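PDB 3B5O: CADD-like protein of unknown function from Nostoc punctiforme, which is of unknown function but resembles the protein CADD, has a helical heme oxygenase-like architecture and is probably an oxidoreductase. Local coordinates for residues Ala42-Gln47 against Val220-Leu225; Ala36-Ile41 against Glu161-Gly166; Tyr143-Thr148 against Arg212-Ala217. One frame throughout, in Å; residues are numbered along the deposited sequence. Where two conformers were deposited one is given.

Contact 1: Ala42-Gln47 against Val220-Leu225; sequences AYVMQQ and VWWQEL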
loop_
_atom_site.group_PDB
_atom_site.type_symbol
_atom_site.label_atom_id
_atom_site.label_comp_id
_atom_site.label_asym_id
_atom_site.label_seq_id
_atom_site.Cartn_x
_atom_site.Cartn_y
_atom_site.Cartn_z
ATOM N N ALA A 42 -2.675 13.073 12.159
ATOM C CA ALA A 42 -4.035 12.691 11.780
ATOM C C ALA A 42 -4.273 12.953 10.292
ATOM O O ALA A 42 -4.913 12.136 9.616
ATOM C CB ALA A 42 -5.064 13.446 12.644
ATOM N N TYR A 43 -3.765 14.073 9.783
ATOM C CA TYR A 43 -3.839 14.394 8.354
ATOM C C TYR A 43 -3.160 13.322 7.528
ATOM O O TYR A 43 -3.700 12.884 6.501
ATOM C CB TYR A 43 -3.208 15.755 8.066
ATOM C CG TYR A 43 -2.987 16.054 6.617
ATOM C CD1 TYR A 43 -4.001 16.588 5.834
ATOM C CD2 TYR A 43 -1.787 15.742 5.996
ATOM C CE1 TYR A 43 -3.808 16.840 4.477
ATOM C CE2 TYR A 43 -1.586 16.002 4.658
ATOM C CZ TYR A 43 -2.594 16.547 3.895
ATOM O OH TYR A 43 -2.437 16.806 2.545
ATOM N N VAL A 44 -1.972 12.898 7.943
ATOM C CA VAL A 44 -1.295 11.829 7.234
ATOM C C VAL A 44 -2.181 10.564 7.178
ATOM O O VAL A 44 -2.287 9.924 6.135
ATOM C CB VAL A 44 0.082 11.494 7.885
ATOM C CG1 VAL A 44 0.663 10.184 7.318
ATOM C CG2 VAL A 44 1.046 12.679 7.734
HETATM N N MSE A 45 -2.802 10.195 8.295
HETATM C CA MSE A 45 -3.627 9.005 8.347
HETATM C C MSE A 45 -4.894 9.126 7.506
HETATM O O MSE A 45 -5.312 8.152 6.884
HETATM C CB MSE A 45 -3.986 8.646 9.794
HETATM C CG MSE A 45 -2.815 8.016 10.588
HETATM SE SE MSE A 45 -1.963 6.524 9.659
HETATM C CE MSE A 45 -3.578 5.561 9.429
ATOM N N GLN A 46 -5.466 10.313 7.447
ATOM C CA GLN A 46 -6.608 10.541 6.572
ATOM C C GLN A 46 -6.221 10.312 5.119
ATOM O O GLN A 46 -6.927 9.637 4.367
ATOM C CB GLN A 46 -7.113 11.960 6.705
ATOM C CG GLN A 46 -7.794 12.277 8.025
ATOM C CD GLN A 46 -8.120 13.747 8.153
ATOM O OE1 GLN A 46 -7.380 14.612 7.687
ATOM N NE2 GLN A 46 -9.266 14.040 8.775
ATOM N N GLN A 47 -5.114 10.903 4.703
ATOM C CA GLN A 47 -4.635 10.694 3.329
ATOM C C GLN A 47 -4.228 9.261 3.064
ATOM O O GLN A 47 -4.554 8.697 2.004
ATOM C CB GLN A 47 -3.485 11.646 3.009
ATOM C CG GLN A 47 -3.951 13.069 2.935
ATOM C CD GLN A 47 -4.944 13.308 1.786
ATOM O OE1 GLN A 47 -4.725 12.867 0.661
ATOM N NE2 GLN A 47 -6.055 14.006 2.085
ATOM N N VAL A 220 7.754 8.458 -3.166
ATOM C CA VAL A 220 7.539 9.863 -3.464
ATOM C C VAL A 220 6.319 10.404 -2.714
ATOM O O VAL A 220 6.369 11.475 -2.141
ATOM C CB VAL A 220 7.460 10.101 -5.003
ATOM C CG1 VAL A 220 6.785 11.430 -5.315
ATOM C CG2 VAL A 220 8.876 10.023 -5.613
ATOM N N TRP A 221 5.241 9.634 -2.688
ATOM C CA TRP A 221 4.026 10.021 -1.966
ATOM C C TRP A 221 4.268 10.209 -0.486
ATOM O O TRP A 221 3.870 11.226 0.084
ATOM C CB TRP A 221 2.936 8.993 -2.214
ATOM C CG TRP A 221 1.663 9.162 -1.474
ATOM C CD1 TRP A 221 0.792 10.199 -1.547
ATOM C CD2 TRP A 221 1.065 8.176 -0.632
ATOM N NE1 TRP A 221 -0.295 9.946 -0.755
ATOM C CE2 TRP A 221 -0.173 8.696 -0.207
ATOM C CE3 TRP A 221 1.452 6.894 -0.211
ATOM C CZ2 TRP A 221 -1.043 7.968 0.598
ATOM C CZ3 TRP A 221 0.609 6.176 0.594
ATOM C CH2 TRP A 221 -0.637 6.721 1.001
ATOM N N TRP A 222 4.927 9.254 0.146
ATOM C CA TRP A 222 5.216 9.405 1.575
ATOM C C TRP A 222 6.020 10.678 1.849
ATOM O O TRP A 222 5.768 11.381 2.815
ATOM C CB TRP A 222 5.969 8.170 2.100
ATOM C CG TRP A 222 5.065 7.031 2.446
ATOM C CD1 TRP A 222 4.836 5.894 1.729
ATOM C CD2 TRP A 222 4.216 6.959 3.587
ATOM N NE1 TRP A 222 3.911 5.099 2.364
ATOM C CE2 TRP A 222 3.512 5.740 3.511
ATOM C CE3 TRP A 222 3.987 7.811 4.679
ATOM C CZ2 TRP A 222 2.615 5.351 4.483
ATOM C CZ3 TRP A 222 3.088 7.419 5.632
ATOM C CH2 TRP A 222 2.415 6.209 5.530
ATOM N N GLN A 223 7.002 10.953 0.994
ATOM C CA GLN A 223 7.828 12.145 1.143
ATOM C C GLN A 223 6.985 13.407 0.985
ATOM O O GLN A 223 7.089 14.359 1.771
ATOM C CB GLN A 223 8.980 12.113 0.143
ATOM C CG GLN A 223 9.941 10.972 0.420
ATOM C CD GLN A 223 10.982 10.763 -0.644
ATOM O OE1 GLN A 223 10.750 11.012 -1.830
ATOM N NE2 GLN A 223 12.166 10.276 -0.215
ATOM N N GLU A 224 6.104 13.408 -0.012
ATOM C CA GLU A 224 5.306 14.590 -0.282
ATOM C C GLU A 224 4.249 14.792 0.777
ATOM O O GLU A 224 3.928 15.943 1.142
ATOM C CB GLU A 224 4.649 14.483 -1.666
ATOM C CG GLU A 224 5.631 14.580 -2.784
ATOM C CD GLU A 224 5.069 14.185 -4.139
ATOM O OE1 GLU A 224 3.938 13.704 -4.184
ATOM O OE2 GLU A 224 5.786 14.373 -5.121
ATOM N N LEU A 225 3.705 13.696 1.275
ATOM C CA LEU A 225 2.693 13.755 2.320
ATOM C C LEU A 225 3.269 14.230 3.666
ATOM O O LEU A 225 2.580 14.878 4.460
ATOM C CB LEU A 225 2.044 12.387 2.438
ATOM C CG LEU A 225 0.899 12.251 3.413
ATOM C CD1 LEU A 225 -0.277 13.095 2.971
ATOM C CD2 LEU A 225 0.472 10.807 3.502
#

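Contact 2: Ala36-Ile41 against Glu161-Gly166; sequences ASFAQI and EWLHEG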
loop_
_atom_site.group_PDB
_atom_site.type_symbol
_atom_site.label_atom_id
_atom_site.label_comp_id
_atom_site.label_asym_id
_atom_site.label_seq_id
_atom_site.Cartn_x
_atom_site.Cartn_y
_atom_site.Cartn_z
ATOM N N ALA A 36 5.965 16.955 15.192
ATOM C CA ALA A 36 4.607 16.988 14.628
ATOM C C ALA A 36 3.506 17.100 15.672
ATOM O O ALA A 36 3.566 16.479 16.724
ATOM C CB ALA A 36 4.369 15.729 13.771
ATOM N N SER A 37 2.459 17.845 15.333
ATOM C CA SER A 37 1.260 17.878 16.146
ATOM C C SER A 37 0.347 16.680 15.847
ATOM O O SER A 37 0.459 16.005 14.793
ATOM C CB SER A 37 0.514 19.179 15.901
ATOM O OG SER A 37 -0.107 19.139 14.632
ATOM N N PHE A 38 -0.570 16.417 16.767
ATOM C CA PHE A 38 -1.600 15.405 16.586
ATOM C C PHE A 38 -2.326 15.642 15.270
ATOM O O PHE A 38 -2.493 14.700 14.469
ATOM C CB PHE A 38 -2.617 15.463 17.744
ATOM C CG PHE A 38 -3.735 14.474 17.614
ATOM C CD1 PHE A 38 -4.867 14.797 16.864
ATOM C CD2 PHE A 38 -3.655 13.222 18.200
ATOM C CE1 PHE A 38 -5.894 13.876 16.702
ATOM C CE2 PHE A 38 -4.695 12.304 18.060
ATOM C CZ PHE A 38 -5.813 12.648 17.297
ATOM N N ALA A 39 -2.705 16.895 15.022
ATOM C CA ALA A 39 -3.474 17.242 13.803
ATOM C C ALA A 39 -2.701 16.870 12.545
ATOM O O ALA A 39 -3.285 16.439 11.545
ATOM C CB ALA A 39 -3.827 18.733 13.774
ATOM N N GLN A 40 -1.394 17.088 12.566
ATOM C CA GLN A 40 -0.576 16.815 11.387
ATOM C C GLN A 40 -0.463 15.331 11.079
ATOM O O GLN A 40 -0.527 14.930 9.915
ATOM C CB GLN A 40 0.806 17.475 11.537
ATOM C CG GLN A 40 0.729 18.977 11.436
ATOM C CD GLN A 40 1.990 19.693 11.877
ATOM O OE1 GLN A 40 2.700 19.218 12.767
ATOM N NE2 GLN A 40 2.277 20.832 11.256
ATOM N N ILE A 41 -0.304 14.497 12.101
ATOM C CA ILE A 41 -0.231 13.048 11.900
ATOM C C ILE A 41 -1.631 12.478 11.590
ATOM O O ILE A 41 -1.770 11.547 10.805
ATOM C CB ILE A 41 0.483 12.328 13.067
ATOM C CG1 ILE A 41 1.893 12.908 13.233
ATOM C CG2 ILE A 41 0.548 10.817 12.856
ATOM C CD1 ILE A 41 2.755 12.937 11.956
ATOM N N GLU A 161 -0.501 4.005 16.962
ATOM C CA GLU A 161 -0.123 3.944 18.387
ATOM C C GLU A 161 0.345 5.306 18.901
ATOM O O GLU A 161 0.023 5.698 20.029
ATOM C CB GLU A 161 0.953 2.886 18.633
ATOM C CG GLU A 161 0.432 1.462 18.562
ATOM C CD GLU A 161 1.515 0.420 18.789
ATOM O OE1 GLU A 161 2.706 0.791 18.875
ATOM O OE2 GLU A 161 1.174 -0.784 18.879
ATOM N N TRP A 162 1.093 6.040 18.079
ATOM C CA TRP A 162 1.544 7.390 18.428
ATOM C C TRP A 162 0.367 8.341 18.674
ATOM O O TRP A 162 0.398 9.161 19.601
ATOM C CB TRP A 162 2.477 7.930 17.334
ATOM C CG TRP A 162 3.119 9.250 17.597
ATOM C CD1 TRP A 162 4.370 9.457 18.125
ATOM C CD2 TRP A 162 2.603 10.543 17.275
ATOM N NE1 TRP A 162 4.639 10.790 18.177
ATOM C CE2 TRP A 162 3.576 11.492 17.670
ATOM C CE3 TRP A 162 1.397 11.004 16.744
ATOM C CZ2 TRP A 162 3.390 12.863 17.505
ATOM C CZ3 TRP A 162 1.225 12.343 16.562
ATOM C CH2 TRP A 162 2.202 13.271 16.946
ATOM N N LEU A 163 -0.666 8.228 17.844
ATOM C CA LEU A 163 -1.839 9.088 17.931
ATOM C C LEU A 163 -2.725 8.789 19.154
ATOM O O LEU A 163 -3.361 9.694 19.679
ATOM C CB LEU A 163 -2.700 8.963 16.663
ATOM C CG LEU A 163 -2.197 9.664 15.404
ATOM C CD1 LEU A 163 -2.974 9.144 14.167
ATOM C CD2 LEU A 163 -2.272 11.187 15.496
ATOM N N HIS A 164 -2.773 7.527 19.565
ATOM C CA HIS A 164 -3.689 7.087 20.631
ATOM C C HIS A 164 -3.068 7.322 21.984
ATOM O O HIS A 164 -1.920 6.977 22.201
ATOM C CB HIS A 164 -4.007 5.606 20.481
ATOM C CG HIS A 164 -5.111 5.312 19.512
ATOM N ND1 HIS A 164 -4.929 5.346 18.146
ATOM C CD2 HIS A 164 -6.404 4.955 19.711
ATOM C CE1 HIS A 164 -6.065 5.033 17.544
ATOM N NE2 HIS A 164 -6.978 4.797 18.472
ATOM N N GLU A 165 -3.840 7.894 22.903
ATOM C CA GLU A 165 -3.367 8.088 24.277
ATOM C C GLU A 165 -3.411 6.760 25.034
ATOM O O GLU A 165 -2.496 6.441 25.797
ATOM C CB GLU A 165 -4.199 9.165 24.985
ATOM N N GLY A 166 -4.455 5.973 24.792
ATOM C CA GLY A 166 -4.589 4.650 25.393
ATOM C C GLY A 166 -4.596 3.527 24.374
ATOM O O GLY A 166 -3.997 3.642 23.296
#

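Contact 3: Tyr143-Thr148 against Arg212-Ala217; sequences YAIEAT and RAMIDA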
loop_
_atom_site.group_PDB
_atom_site.type_symbol
_atom_site.label_atom_id
_atom_site.label_comp_id
_atom_site.label_asym_id
_atom_site.label_seq_id
_atom_site.Cartn_x
_atom_site.Cartn_y
_atom_site.Cartn_z
ATOM N N TYR A 143 2.705 -6.902 -7.585
ATOM C CA TYR A 143 3.543 -7.597 -6.625
ATOM C C TYR A 143 4.194 -6.601 -5.652
ATOM O O TYR A 143 4.403 -6.923 -4.498
ATOM C CB TYR A 143 4.581 -8.475 -7.353
ATOM C CG TYR A 143 5.380 -9.318 -6.399
ATOM C CD1 TYR A 143 4.758 -10.285 -5.637
ATOM C CD2 TYR A 143 6.727 -9.106 -6.197
ATOM C CE1 TYR A 143 5.460 -11.037 -4.713
ATOM C CE2 TYR A 143 7.431 -9.845 -5.267
ATOM C CZ TYR A 143 6.794 -10.796 -4.529
ATOM O OH TYR A 143 7.518 -11.538 -3.613
ATOM N N ALA A 144 4.486 -5.391 -6.111
ATOM C CA ALA A 144 4.992 -4.351 -5.221
ATOM C C ALA A 144 4.008 -4.010 -4.094
ATOM O O ALA A 144 4.433 -3.721 -2.980
ATOM C CB ALA A 144 5.390 -3.118 -5.977
ATOM N N ILE A 145 2.715 -4.047 -4.381
ATOM C CA ILE A 145 1.708 -3.852 -3.340
ATOM C C ILE A 145 1.848 -4.942 -2.291
ATOM O O ILE A 145 1.831 -4.663 -1.091
ATOM C CB ILE A 145 0.267 -3.892 -3.898
ATOM C CG1 ILE A 145 0.028 -2.816 -4.954
ATOM C CG2 ILE A 145 -0.763 -3.756 -2.760
ATOM C CD1 ILE A 145 -1.319 -3.039 -5.727
ATOM N N GLU A 146 1.992 -6.188 -2.735
ATOM C CA GLU A 146 2.176 -7.306 -1.806
ATOM C C GLU A 146 3.470 -7.168 -0.989
ATOM O O GLU A 146 3.475 -7.391 0.223
ATOM C CB GLU A 146 2.137 -8.662 -2.541
ATOM C CG GLU A 146 2.537 -9.845 -1.660
ATOM C CD GLU A 146 2.427 -11.185 -2.341
ATOM O OE1 GLU A 146 1.614 -11.316 -3.276
ATOM O OE2 GLU A 146 3.145 -12.118 -1.919
ATOM N N ALA A 147 4.566 -6.822 -1.653
ATOM C CA ALA A 147 5.869 -6.726 -0.988
ATOM C C ALA A 147 5.925 -5.600 0.042
ATOM O O ALA A 147 6.602 -5.712 1.061
ATOM C CB ALA A 147 6.968 -6.538 -2.022
ATOM N N THR A 148 5.215 -4.518 -0.224
ATOM C CA THR A 148 5.197 -3.371 0.677
ATOM C C THR A 148 4.180 -3.479 1.799
ATOM O O THR A 148 4.218 -2.690 2.722
ATOM C CB THR A 148 4.932 -2.041 -0.077
ATOM O OG1 THR A 148 3.689 -2.102 -0.800
ATOM C CG2 THR A 148 6.105 -1.726 -1.010
ATOM N N ARG A 212 9.552 -1.618 -9.632
ATOM C CA ARG A 212 10.346 -0.440 -9.331
ATOM C C ARG A 212 9.491 0.825 -9.421
ATOM O O ARG A 212 9.560 1.710 -8.563
ATOM C CB ARG A 212 11.488 -0.334 -10.340
ATOM C CG ARG A 212 12.314 0.923 -10.234
ATOM C CD ARG A 212 13.148 0.934 -8.990
ATOM N NE ARG A 212 14.297 0.057 -9.166
ATOM C CZ ARG A 212 15.397 0.095 -8.425
ATOM N NH1 ARG A 212 15.510 0.925 -7.390
ATOM N NH2 ARG A 212 16.388 -0.722 -8.728
ATOM N N ALA A 213 8.691 0.928 -10.484
ATOM C CA ALA A 213 7.899 2.132 -10.698
ATOM C C ALA A 213 6.904 2.319 -9.557
ATOM O O ALA A 213 6.664 3.438 -9.094
ATOM C CB ALA A 213 7.168 2.089 -12.032
HETATM N N MSE A 214 6.321 1.223 -9.103
HETATM C CA MSE A 214 5.327 1.301 -8.037
HETATM C C MSE A 214 5.948 1.729 -6.717
HETATM O O MSE A 214 5.427 2.606 -6.030
HETATM C CB MSE A 214 4.612 -0.036 -7.900
HETATM C CG MSE A 214 3.519 -0.053 -6.877
HETATM SE SE MSE A 214 2.065 1.146 -7.314
HETATM C CE MSE A 214 0.685 0.414 -6.266
ATOM N N ILE A 215 7.041 1.087 -6.319
ATOM C CA ILE A 215 7.681 1.450 -5.047
ATOM C C ILE A 215 8.233 2.868 -5.097
ATOM O O ILE A 215 8.192 3.586 -4.107
ATOM C CB ILE A 215 8.700 0.390 -4.527
ATOM C CG1 ILE A 215 9.931 0.277 -5.439
ATOM C CG2 ILE A 215 7.985 -0.949 -4.297
ATOM C CD1 ILE A 215 11.006 -0.666 -4.877
ATOM N N ASP A 216 8.726 3.300 -6.259
ATOM C CA ASP A 216 9.194 4.679 -6.413
ATOM C C ASP A 216 8.035 5.649 -6.207
ATOM O O ASP A 216 8.178 6.662 -5.522
ATOM C CB ASP A 216 9.838 4.907 -7.784
ATOM C CG ASP A 216 11.241 4.353 -7.913
ATOM O OD1 ASP A 216 11.877 4.069 -6.900
ATOM O OD2 ASP A 216 11.700 4.231 -9.077
ATOM N N ALA A 217 6.880 5.341 -6.794
ATOM C CA ALA A 217 5.717 6.228 -6.689
ATOM C C ALA A 217 5.236 6.311 -5.238
ATOM O O ALA A 217 4.878 7.400 -4.729
ATOM C CB ALA A 217 4.590 5.754 -7.608
#

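Contact 1: Ala42-Gln47 against Val220-Leu225
Tyr43 brings CE2 of its ring to 3.6 Å from Leu225 CD1, with the methyl meeting the ring obliquely. Its OH hydrogen-bonds Glu228, further along the partner helix. Val44 holds CG1 anti to its backbone N (chi1 168°), and from there the methyl meets two side chains: Leu225 CD2 at 3.9 Å and the indole rim atom CZ3 of Trp222 at 4.0 Å. The valine and this indole cross at about a right angle. Here too the backbones come nearest, the CA atoms of Val44 and Leu225 being 6.6 Å apart.

Gln47 aims its CB toward the other helix and sets it 3.5 Å from Leu225 CD1. Its CG lies above the rim of one face of the Tyr43 ring, and the bend at chi2 (-64°) places CD so that three bonds fix the buried amide: OE1 pairs with Ser117 N and with Thr120 OG1, which Trp221 NE1 also bonds, and NE2 with Met115 O. Gln47 O lies in plane at the edge of the Trp221 ring, 3.9 Å from CZ2. The Leu225 contacts are those of one of two modelled conformers.

The axes of 42-47 and 220-225 run roughly antiparallel at 146° and approach to 11.3 Å, within an all-helical bundle consistent with the heme oxygenase-like fold. Helix 118-131 packs on Trp221 through Leu123, and helix 135-163 meets both Met45 and Trp222 through Ile156.

Contact 2: Ala36-Ile41 against Glu161-Gly166
Phe38 and Trp162 present their rings in different ways. Leu163 CD2 sits over one face of the Phe38 ring, displaced toward the rim, as a CH-pi contact 4.0 Å from the centroid and 26° off the normal. The same leucine also reaches the edge of that ring, its backbone O lying in plane 3.3 Å from Phe38 CE2. The Trp162 indole is met at its edge: Ala36 O lies in the ring plane, 3.5 Å from CH2, and the methyl CD2 of the adjacent Leu163 is at the edge as well.

Trp162 holds CG anti to its backbone N (chi1 -175°), and the indole beyond it reaches Ile41. That side chain crosses the indole at about a right angle, with CG1 pressed to 3.4 Å from Trp162 CZ3. Ile41 CB also touches Leu163 CD2 at 3.8 Å, so this one methyl packs against both Phe38 and Ile41. An alanine in place of Trp162 would probably open a gap beside Ile41 and leave Ala36 O without the ring edge it faces.

Helix 38-68 starts here with a capping box. Ser37 N gives a nearly straight bond (171°) to Gln40 OE1 at 2.9 Å, and Gln40 N returns one to Ser37 OG at 3.2 Å. Gln40 NE2 is bonded in turn to Ser232 OG.

The capping-box bonds lie within segment 36-41, and what joins it to the end of helix 135-163 is apolar packing, aided by two backbone carbonyl oxygens at aromatic rims, where the C-H groups probably offer them a weakly favourable electrostatic setting.

Contact 3: Tyr143-Thr148 against Arg212-Ala217
Ala144 and Met214 meet where two helices of an all-helical bundle, consistent with the heme oxygenase-like fold, pass over each other. The axes of 143-148 and 212-217 approach to 9.1 Å at a signed angle of -52°, close to that of ridges-into-grooves packing with ridges of residues four apart, such as Ala144 and Thr148. Ala144 has its CA 6.3 Å from the CA of Met214.

The contacts between the helices are apolar. Ala144 CB, directed at the partner, sits 3.7 Å from Met214 CG and 3.8 Å from Ile215 CG2. That isoleucine methyl is shared, since Thr148 CG2 also touches it at 3.9 Å. In Met214, a selenomethionine, the bend at chi2 (64°) places SE, and CE beyond it lies 3.5 Å from Ile145 CG1. Around this pair the core continues: Met214 also packs on Val127 of helix 118-131 and on Phe51 and Leu55 of helix 38-68, while Ile145 touches Leu55 as well. Helix 2-18 reaches Thr148 through Leu15.

The polar group at the contact, the hydroxyl of Thr148, turns to its own helix. Ala144 O accepts the backbone N-H of Thr148 at 3.0 Å. With chi1 at 57°, Thr148 OG1 stands between its own backbone N and carbonyl carbon, turned back along the helix, and lies 2.8 Å from that same Ala144 O.

Three long helices, with loop residues at the ends of two, carry these contacts, each helix serving two of them: 38-68 in contacts 1 and 2, 204-230 in contacts 1 and 3, and 135-163 in contacts 2 and 3. Contacts 1 and 2 are neighbours, their centres about 14 Å apart, and they join directly where Met45 CG lies 3.8 Å from Leu163 CD1. Contact 3 is nearest the middle of the chain, about 8 Å from its centre, against about 21 Å for contact 2; nearest atoms of these two are about 16 Å apart. Contact 3 is also nested within the loop that contact 1 closes. No active site is established here to which they could be related.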